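Local coordinates for Mlr6093 protein (Mesorhizobium loti, PDB 2QJ8) that probably hydrolyses ester bonds or non-peptide carbon-nitrogen bonds of linear amides, as a zinc-dependent enzyme of the aspartoacylase family, at residues Glu4-Thr9 with Val23-Ala28; Ala28-Leu33 with Ser119-Asp124; Arg108-Arg113 with Asp124-Leu129. One frame throughout, in Å; residues are numbered along the deposited sequence. Where two conformers were deposited one is given.

Overall arrangement
All three contacts gather around helix 118-129, on the same side of the chain's centre. Contact 1 pairs the N-terminal strand 7-8 with the end of strand 16-24. Contact 2 follows directly, sharing A28, and its centre is about 8 Å from that of contact 1; R121 links them, since its NE bonds to P25 O while its two terminal nitrogens hold D29. Contact 3 packs the loop 108-113 on the later turns of the same helix, its centre about 10 Å from that of contact 2 and about 12 Å from that of contact 1. D124 belongs to both helix contacts, and P6 of contact 1 packs on A125 and R128.

Contact 1 (Glu4-Thr9 with Val23-Ala28); sequences EAPHLT and VVPKGA
H7 and V23 form an antiparallel hydrogen-bonded pair, but its two bonds are unequal. V23 N bonds to H7 O at 2.9 Å, whereas the return bond from H7 N to V23 O is weak at 3.4 Å. Their side chains rise on the same face, side by side. CG of H7 sits between the backbone N and the carbonyl carbon (chi1 59°), and the imidazole beyond it lies over V23: CB of V23 approaches one ring face, off centre, 4.0 Å from the centroid, in a CH-pi contact. The ring's rotation is held by ND1, which donates in the ring plane to A5 O at 2.9 Å.

Close packing continues where P25 CG presses on the E4 carbonyl, 3.1 Å from E4 O, and P6 CB meets P25 CD.

Against this close fit of H7 on V23 and of P25 on E4-P6, the contact loosens at its exposed ends. At one, the extended side chain of E4 passes V23 CG1 at about a right angle, and a water joins its OE1 to K26 N. At the other, T9 touches V23 only through CG2, 3.8 Å from V23 CG2; its OG1 bonds to H21 N instead.

The pair lies at the open end of the hairpin of strands 7-8 and 16-24. Strand 33-42 pairs with the latter, V24 bonding to L33, while P6 and V24 pack on helix 118-129.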
# COMPACT_ATOMS: atom_id res chain seq x y z
N GLU A 4 0.45 -38.92 -2.81
CA GLU A 4 -0.41 -38.43 -1.73
C GLU A 4 -1.62 -37.63 -2.28
O GLU A 4 -1.51 -36.90 -3.26
CB GLU A 4 0.53 -37.58 -0.85
CG GLU A 4 0.01 -36.83 0.36
CD GLU A 4 1.14 -36.05 1.09
OE1 GLU A 4 1.82 -35.20 0.47
OE2 GLU A 4 1.32 -36.27 2.31
N ALA A 5 -2.78 -37.81 -1.67
CA ALA A 5 -3.96 -37.03 -2.02
C ALA A 5 -3.97 -35.84 -1.03
O ALA A 5 -3.26 -35.87 -0.01
CB ALA A 5 -5.23 -37.89 -1.90
N PRO A 6 -4.73 -34.78 -1.35
CA PRO A 6 -4.83 -33.73 -0.36
C PRO A 6 -5.62 -34.24 0.85
O PRO A 6 -6.53 -35.03 0.70
CB PRO A 6 -5.60 -32.62 -1.11
CG PRO A 6 -6.38 -33.32 -2.11
CD PRO A 6 -5.53 -34.46 -2.55
N HIS A 7 -5.25 -33.79 2.04
CA HIS A 7 -5.95 -34.21 3.25
C HIS A 7 -5.69 -33.22 4.36
O HIS A 7 -4.75 -32.43 4.28
CB HIS A 7 -5.44 -35.60 3.65
CG HIS A 7 -3.97 -35.64 3.90
ND1 HIS A 7 -3.05 -35.75 2.88
CD2 HIS A 7 -3.27 -35.49 5.04
CE1 HIS A 7 -1.84 -35.69 3.39
NE2 HIS A 7 -1.94 -35.53 4.70
N LEU A 8 -6.54 -33.28 5.38
CA LEU A 8 -6.37 -32.52 6.60
C LEU A 8 -5.62 -33.42 7.57
O LEU A 8 -5.81 -34.63 7.58
CB LEU A 8 -7.72 -32.12 7.20
CG LEU A 8 -8.60 -31.16 6.37
CD1 LEU A 8 -9.95 -31.03 7.00
CD2 LEU A 8 -7.94 -29.80 6.24
N THR A 9 -4.78 -32.82 8.40
CA THR A 9 -4.00 -33.55 9.39
C THR A 9 -4.78 -33.85 10.68
O THR A 9 -4.23 -34.45 11.59
CB THR A 9 -2.74 -32.81 9.73
OG1 THR A 9 -3.08 -31.55 10.31
CG2 THR A 9 -1.90 -32.62 8.47
N VAL A 23 -2.90 -30.33 3.67
CA VAL A 23 -1.74 -30.72 2.92
C VAL A 23 -2.07 -30.73 1.45
O VAL A 23 -3.01 -31.40 1.04
CB VAL A 23 -1.19 -32.06 3.43
CG1 VAL A 23 0.00 -32.50 2.61
CG2 VAL A 23 -0.81 -31.92 4.94
N VAL A 24 -1.34 -29.92 0.68
CA VAL A 24 -1.48 -29.83 -0.76
C VAL A 24 -0.32 -30.67 -1.27
O VAL A 24 0.82 -30.28 -1.08
CB VAL A 24 -1.38 -28.38 -1.26
CG1 VAL A 24 -1.63 -28.31 -2.78
CG2 VAL A 24 -2.36 -27.50 -0.51
N PRO A 25 -0.60 -31.83 -1.92
CA PRO A 25 0.50 -32.68 -2.37
C PRO A 25 1.50 -32.01 -3.30
O PRO A 25 1.21 -30.99 -3.92
CB PRO A 25 -0.22 -33.82 -3.11
CG PRO A 25 -1.55 -33.84 -2.52
CD PRO A 25 -1.90 -32.42 -2.26
N LYS A 26 2.69 -32.60 -3.35
CA LYS A 26 3.72 -32.24 -4.29
C LYS A 26 3.16 -32.40 -5.72
O LYS A 26 2.22 -33.16 -5.97
CB LYS A 26 4.94 -33.17 -4.08
CG LYS A 26 6.00 -33.08 -5.14
CD LYS A 26 7.14 -33.97 -4.92
CE LYS A 26 8.18 -33.76 -6.01
N GLY A 27 3.73 -31.65 -6.66
CA GLY A 27 3.36 -31.75 -8.06
C GLY A 27 4.59 -31.41 -8.85
O GLY A 27 5.71 -31.35 -8.31
N ALA A 28 4.38 -31.17 -10.14
CA ALA A 28 5.45 -30.93 -11.07
C ALA A 28 6.26 -29.66 -10.85
O ALA A 28 7.38 -29.59 -11.33
CB ALA A 28 4.91 -30.96 -12.53
O HOH W 1 3.20 -34.88 -1.75

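Contact 2 (Ala28-Leu33 with Ser119-Asp124); sequences ADCEAL and SERIAD
The guanidinium of R121 has D29 OD1 at its edge, only 2° out of its plane, and G27 CA over one face, 3.4 Å from R121 CZ. Both terminal nitrogens grip that single oxygen: NH1 of R121 at 2.9 Å from D29 OD1, NH2 at 3.1 Å. The carboxylate is turned 65° from the guanidinium, so this is a fork closing on one atom, not a flat pairing of two oxygens with two nitrogens. D29 OD2 has its own partner, V118 N, at the start of the helix.

The arginine chain bends at chi3 (-59°), which turns NE out of an extended course, and NE bonds to P25 O. NH1 also bonds to G116 O, while NH2 gives to a water that bridges to E31 O. SG of C30 lies 3.7 Å from R121 NH2. Replaced by an alanine, R121 would probably leave D29 OD1 without its charged mate and P25 O without this donor, loosening the hold on the 28-33 loop.

Apart from this polar grip, L33 CD1 touches I122 CD1 at 3.9 Å. A buried arginine of helix 118-129 thus binds the loop that connects the antiparallel neighbours 16-24 and 33-42.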
# COMPACT_ATOMS: atom_id res chain seq x y z
N ALA A 28 4.38 -31.17 -10.14
CA ALA A 28 5.45 -30.93 -11.07
C ALA A 28 6.26 -29.66 -10.85
O ALA A 28 7.38 -29.59 -11.33
CB ALA A 28 4.91 -30.96 -12.53
N ASP A 29 5.70 -28.65 -10.17
CA ASP A 29 6.38 -27.34 -9.99
C ASP A 29 6.93 -27.04 -8.58
O ASP A 29 7.74 -26.13 -8.44
CB ASP A 29 5.52 -26.17 -10.48
CG ASP A 29 4.16 -26.12 -9.84
OD1 ASP A 29 3.86 -26.97 -8.99
OD2 ASP A 29 3.37 -25.24 -10.20
N CYS A 30 6.45 -27.74 -7.55
CA CYS A 30 7.04 -27.58 -6.21
C CYS A 30 6.64 -28.71 -5.25
O CYS A 30 5.76 -29.51 -5.55
CB CYS A 30 6.72 -26.21 -5.61
SG CYS A 30 5.03 -25.96 -5.31
N GLU A 31 7.29 -28.73 -4.09
CA GLU A 31 7.06 -29.73 -3.03
C GLU A 31 5.71 -29.51 -2.34
O GLU A 31 5.01 -28.54 -2.63
CB GLU A 31 8.20 -29.68 -2.01
CG GLU A 31 9.60 -29.94 -2.56
CD GLU A 31 9.82 -31.35 -3.08
OE1 GLU A 31 9.17 -32.30 -2.57
OE2 GLU A 31 10.66 -31.51 -4.00
N ALA A 32 5.31 -30.43 -1.46
CA ALA A 32 4.05 -30.32 -0.72
C ALA A 32 4.01 -29.06 0.11
O ALA A 32 5.06 -28.60 0.59
CB ALA A 32 3.81 -31.55 0.21
N LEU A 33 2.81 -28.51 0.26
CA LEU A 33 2.57 -27.33 1.09
C LEU A 33 1.62 -27.70 2.21
O LEU A 33 0.73 -28.50 2.01
CB LEU A 33 1.90 -26.19 0.28
CG LEU A 33 2.62 -25.49 -0.87
CD1 LEU A 33 1.70 -24.43 -1.42
CD2 LEU A 33 3.94 -24.85 -0.45
N SER A 119 -1.04 -23.53 -7.91
CA SER A 119 -2.33 -22.84 -7.66
C SER A 119 -3.55 -23.75 -7.82
O SER A 119 -4.48 -23.72 -7.00
CB SER A 119 -2.51 -21.62 -8.57
OG SER A 119 -1.37 -20.79 -8.49
N GLU A 120 -3.50 -24.59 -8.85
CA GLU A 120 -4.55 -25.56 -9.16
C GLU A 120 -4.65 -26.68 -8.11
O GLU A 120 -5.77 -27.12 -7.81
CB GLU A 120 -4.30 -26.18 -10.54
CG GLU A 120 -4.23 -25.19 -11.69
CD GLU A 120 -3.98 -25.89 -12.97
OE1 GLU A 120 -4.95 -26.37 -13.58
OE2 GLU A 120 -2.81 -25.95 -13.39
N ARG A 121 -3.51 -27.13 -7.58
CA ARG A 121 -3.51 -28.13 -6.49
C ARG A 121 -4.03 -27.54 -5.18
O ARG A 121 -4.71 -28.24 -4.42
CB ARG A 121 -2.12 -28.78 -6.28
CG ARG A 121 -1.58 -29.48 -7.53
CD ARG A 121 -0.39 -30.42 -7.23
NE ARG A 121 0.75 -29.73 -6.62
CZ ARG A 121 1.61 -28.94 -7.24
NH1 ARG A 121 1.50 -28.67 -8.53
NH2 ARG A 121 2.61 -28.39 -6.57
N ILE A 122 -3.72 -26.27 -4.90
CA ILE A 122 -4.25 -25.60 -3.70
C ILE A 122 -5.77 -25.52 -3.79
O ILE A 122 -6.46 -25.87 -2.83
CB ILE A 122 -3.65 -24.18 -3.47
CG1 ILE A 122 -2.14 -24.28 -3.17
CG2 ILE A 122 -4.40 -23.45 -2.25
CD1 ILE A 122 -1.38 -23.00 -3.33
N ALA A 123 -6.26 -25.08 -4.96
CA ALA A 123 -7.69 -24.93 -5.23
C ALA A 123 -8.40 -26.29 -5.12
O ALA A 123 -9.45 -26.39 -4.49
CB ALA A 123 -7.92 -24.28 -6.60
N ASP A 124 -7.80 -27.34 -5.70
CA ASP A 124 -8.29 -28.71 -5.60
C ASP A 124 -8.39 -29.24 -4.16
O ASP A 124 -9.38 -29.89 -3.84
CB ASP A 124 -7.42 -29.62 -6.44
CG ASP A 124 -7.86 -31.06 -6.39
OD1 ASP A 124 -8.93 -31.39 -6.93
OD2 ASP A 124 -7.14 -31.86 -5.77
O HOH W 2 2.30 -28.45 -3.53

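Contact 3 (Arg108-Arg113 with Asp124-Leu129); sequences RVFPGR and DAISRL
F110 and S127 are brought together by two first torsions. In F110, chi1 of -92° puts CG away from the usual staggered positions, and the ring it carries comes up against the helix. In S127, OG stands anti to the carbonyl carbon (chi1 -59°), beside the backbone N, and reaches to within 3.2 Å of F110 CD2. This hydroxyl approaches the ring obliquely, and its hydrogen-bonding partner is A123 O, one turn back in the helix.

The same ring meets I126 by its edge. CG2 of I126 lies near the ring plane, 3.7 Å from F110 CE2, while I126 CD1 adds a touch at CZ; the two side chains cross at about a right angle. M190 and T193 of helix 190-197 also pack against F110. The loop after helix 89-94, which leads into helix 118-129, here lies along that helix.

P111 follows a cis peptide bond, and its CB lies 3.8 Å from S127 OG. Its carbonyl turns toward the helix: P111 O is 3.4 Å from D124 CA, a CA-H...O contact, and a water donates both to P111 O, at 2.6 Å, and to D124 OD1. G112 then takes a positive phi, which suits glycine, and bonds through its N to V109 O.

CB of D124 lies 3.7 Å from R113 C. OD2, through its syn lone pair, takes a 3.1 Å salt bridge from R128 NH1, tilted 29° from the guanidinium plane.

Chemically the contact is mixed. Residues 108-113 and 124-129 are joined by apolar packing around F110 and one bridging water, without direct hydrogen bonds, although the R113 backbone bonds to E120 earlier in the helix. S127 OG and D124 OD2 find their partners within helix 118-129, and the D124-R128 ion pair is likely to favour the charged carboxylate.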
# COMPACT_ATOMS: atom_id res chain seq x y z
N ARG A 108 -9.24 -17.36 -9.34
CA ARG A 108 -9.82 -17.63 -10.67
C ARG A 108 -9.64 -19.06 -11.19
O ARG A 108 -10.36 -19.46 -12.11
CB ARG A 108 -9.47 -16.61 -11.79
CG ARG A 108 -8.01 -16.37 -12.07
CD ARG A 108 -7.71 -15.83 -13.49
NE ARG A 108 -6.40 -15.15 -13.55
CZ ARG A 108 -5.19 -15.74 -13.53
NH1 ARG A 108 -5.03 -17.07 -13.45
NH2 ARG A 108 -4.10 -14.97 -13.56
N VAL A 109 -8.74 -19.85 -10.58
CA VAL A 109 -8.53 -21.25 -11.03
C VAL A 109 -9.43 -22.31 -10.35
O VAL A 109 -9.42 -23.45 -10.79
CB VAL A 109 -7.06 -21.69 -10.92
CG1 VAL A 109 -6.15 -20.65 -11.60
CG2 VAL A 109 -6.66 -21.93 -9.50
N PHE A 110 -10.20 -21.95 -9.31
CA PHE A 110 -11.12 -22.92 -8.65
C PHE A 110 -12.07 -23.55 -9.67
O PHE A 110 -12.50 -22.86 -10.58
CB PHE A 110 -11.98 -22.28 -7.54
CG PHE A 110 -11.36 -22.36 -6.17
CD1 PHE A 110 -10.29 -21.54 -5.84
CD2 PHE A 110 -11.88 -23.21 -5.21
CE1 PHE A 110 -9.71 -21.58 -4.59
CE2 PHE A 110 -11.33 -23.26 -3.95
CZ PHE A 110 -10.23 -22.44 -3.63
N PRO A 111 -12.38 -24.86 -9.53
CA PRO A 111 -11.99 -25.79 -8.47
C PRO A 111 -10.60 -26.46 -8.64
O PRO A 111 -10.32 -27.43 -7.95
CB PRO A 111 -13.12 -26.82 -8.55
CG PRO A 111 -13.31 -26.97 -10.03
CD PRO A 111 -13.12 -25.57 -10.59
N GLY A 112 -9.74 -25.94 -9.50
CA GLY A 112 -8.43 -26.56 -9.75
C GLY A 112 -8.43 -28.00 -10.25
O GLY A 112 -9.43 -28.47 -10.79
N ARG A 113 -7.28 -28.66 -10.11
CA ARG A 113 -7.09 -30.05 -10.45
C ARG A 113 -5.88 -30.60 -9.67
O ARG A 113 -4.91 -29.89 -9.44
CB ARG A 113 -6.93 -30.30 -11.96
CG ARG A 113 -5.75 -29.67 -12.70
CD ARG A 113 -5.86 -30.05 -14.19
NE ARG A 113 -4.85 -29.44 -15.07
CZ ARG A 113 -3.72 -29.99 -15.53
NH1 ARG A 113 -3.34 -31.23 -15.20
NH2 ARG A 113 -2.92 -29.29 -16.35
N ASP A 124 -7.80 -27.34 -5.70
CA ASP A 124 -8.29 -28.71 -5.60
C ASP A 124 -8.39 -29.24 -4.16
O ASP A 124 -9.38 -29.89 -3.84
CB ASP A 124 -7.42 -29.62 -6.44
CG ASP A 124 -7.86 -31.06 -6.39
OD1 ASP A 124 -8.93 -31.39 -6.93
OD2 ASP A 124 -7.14 -31.86 -5.77
N ALA A 125 -7.40 -28.92 -3.31
CA ALA A 125 -7.36 -29.34 -1.91
C ALA A 125 -8.48 -28.71 -1.11
O ALA A 125 -9.12 -29.40 -0.33
CB ALA A 125 -6.00 -28.96 -1.26
N ILE A 126 -8.71 -27.41 -1.30
CA ILE A 126 -9.77 -26.66 -0.63
C ILE A 126 -11.15 -27.16 -1.09
O ILE A 126 -12.07 -27.31 -0.28
CB ILE A 126 -9.62 -25.11 -0.88
CG1 ILE A 126 -8.36 -24.58 -0.18
CG2 ILE A 126 -10.85 -24.34 -0.40
CD1 ILE A 126 -7.89 -23.21 -0.69
N SER A 127 -11.25 -27.41 -2.39
CA SER A 127 -12.47 -27.88 -3.03
C SER A 127 -12.88 -29.30 -2.65
O SER A 127 -14.07 -29.57 -2.54
CB SER A 127 -12.36 -27.77 -4.55
OG SER A 127 -12.11 -26.42 -4.93
N ARG A 128 -11.90 -30.18 -2.46
CA ARG A 128 -12.19 -31.55 -2.04
C ARG A 128 -12.42 -31.71 -0.53
O ARG A 128 -13.31 -32.48 -0.13
CB ARG A 128 -11.13 -32.51 -2.56
CG ARG A 128 -11.29 -32.78 -4.03
CD ARG A 128 -10.07 -33.38 -4.69
NE ARG A 128 -9.66 -34.65 -4.10
CZ ARG A 128 -8.55 -35.33 -4.44
NH1 ARG A 128 -7.73 -34.86 -5.38
NH2 ARG A 128 -8.25 -36.49 -3.84
N LEU A 129 -11.70 -30.95 0.29
CA LEU A 129 -11.73 -31.10 1.75
C LEU A 129 -12.54 -30.12 2.57
O LEU A 129 -12.98 -30.47 3.68
CB LEU A 129 -10.30 -31.13 2.28
CG LEU A 129 -9.56 -32.38 1.78
CD1 LEU A 129 -8.11 -32.16 1.65
CD2 LEU A 129 -9.89 -33.55 2.72
O HOH W 3 -11.15 -29.94 -8.01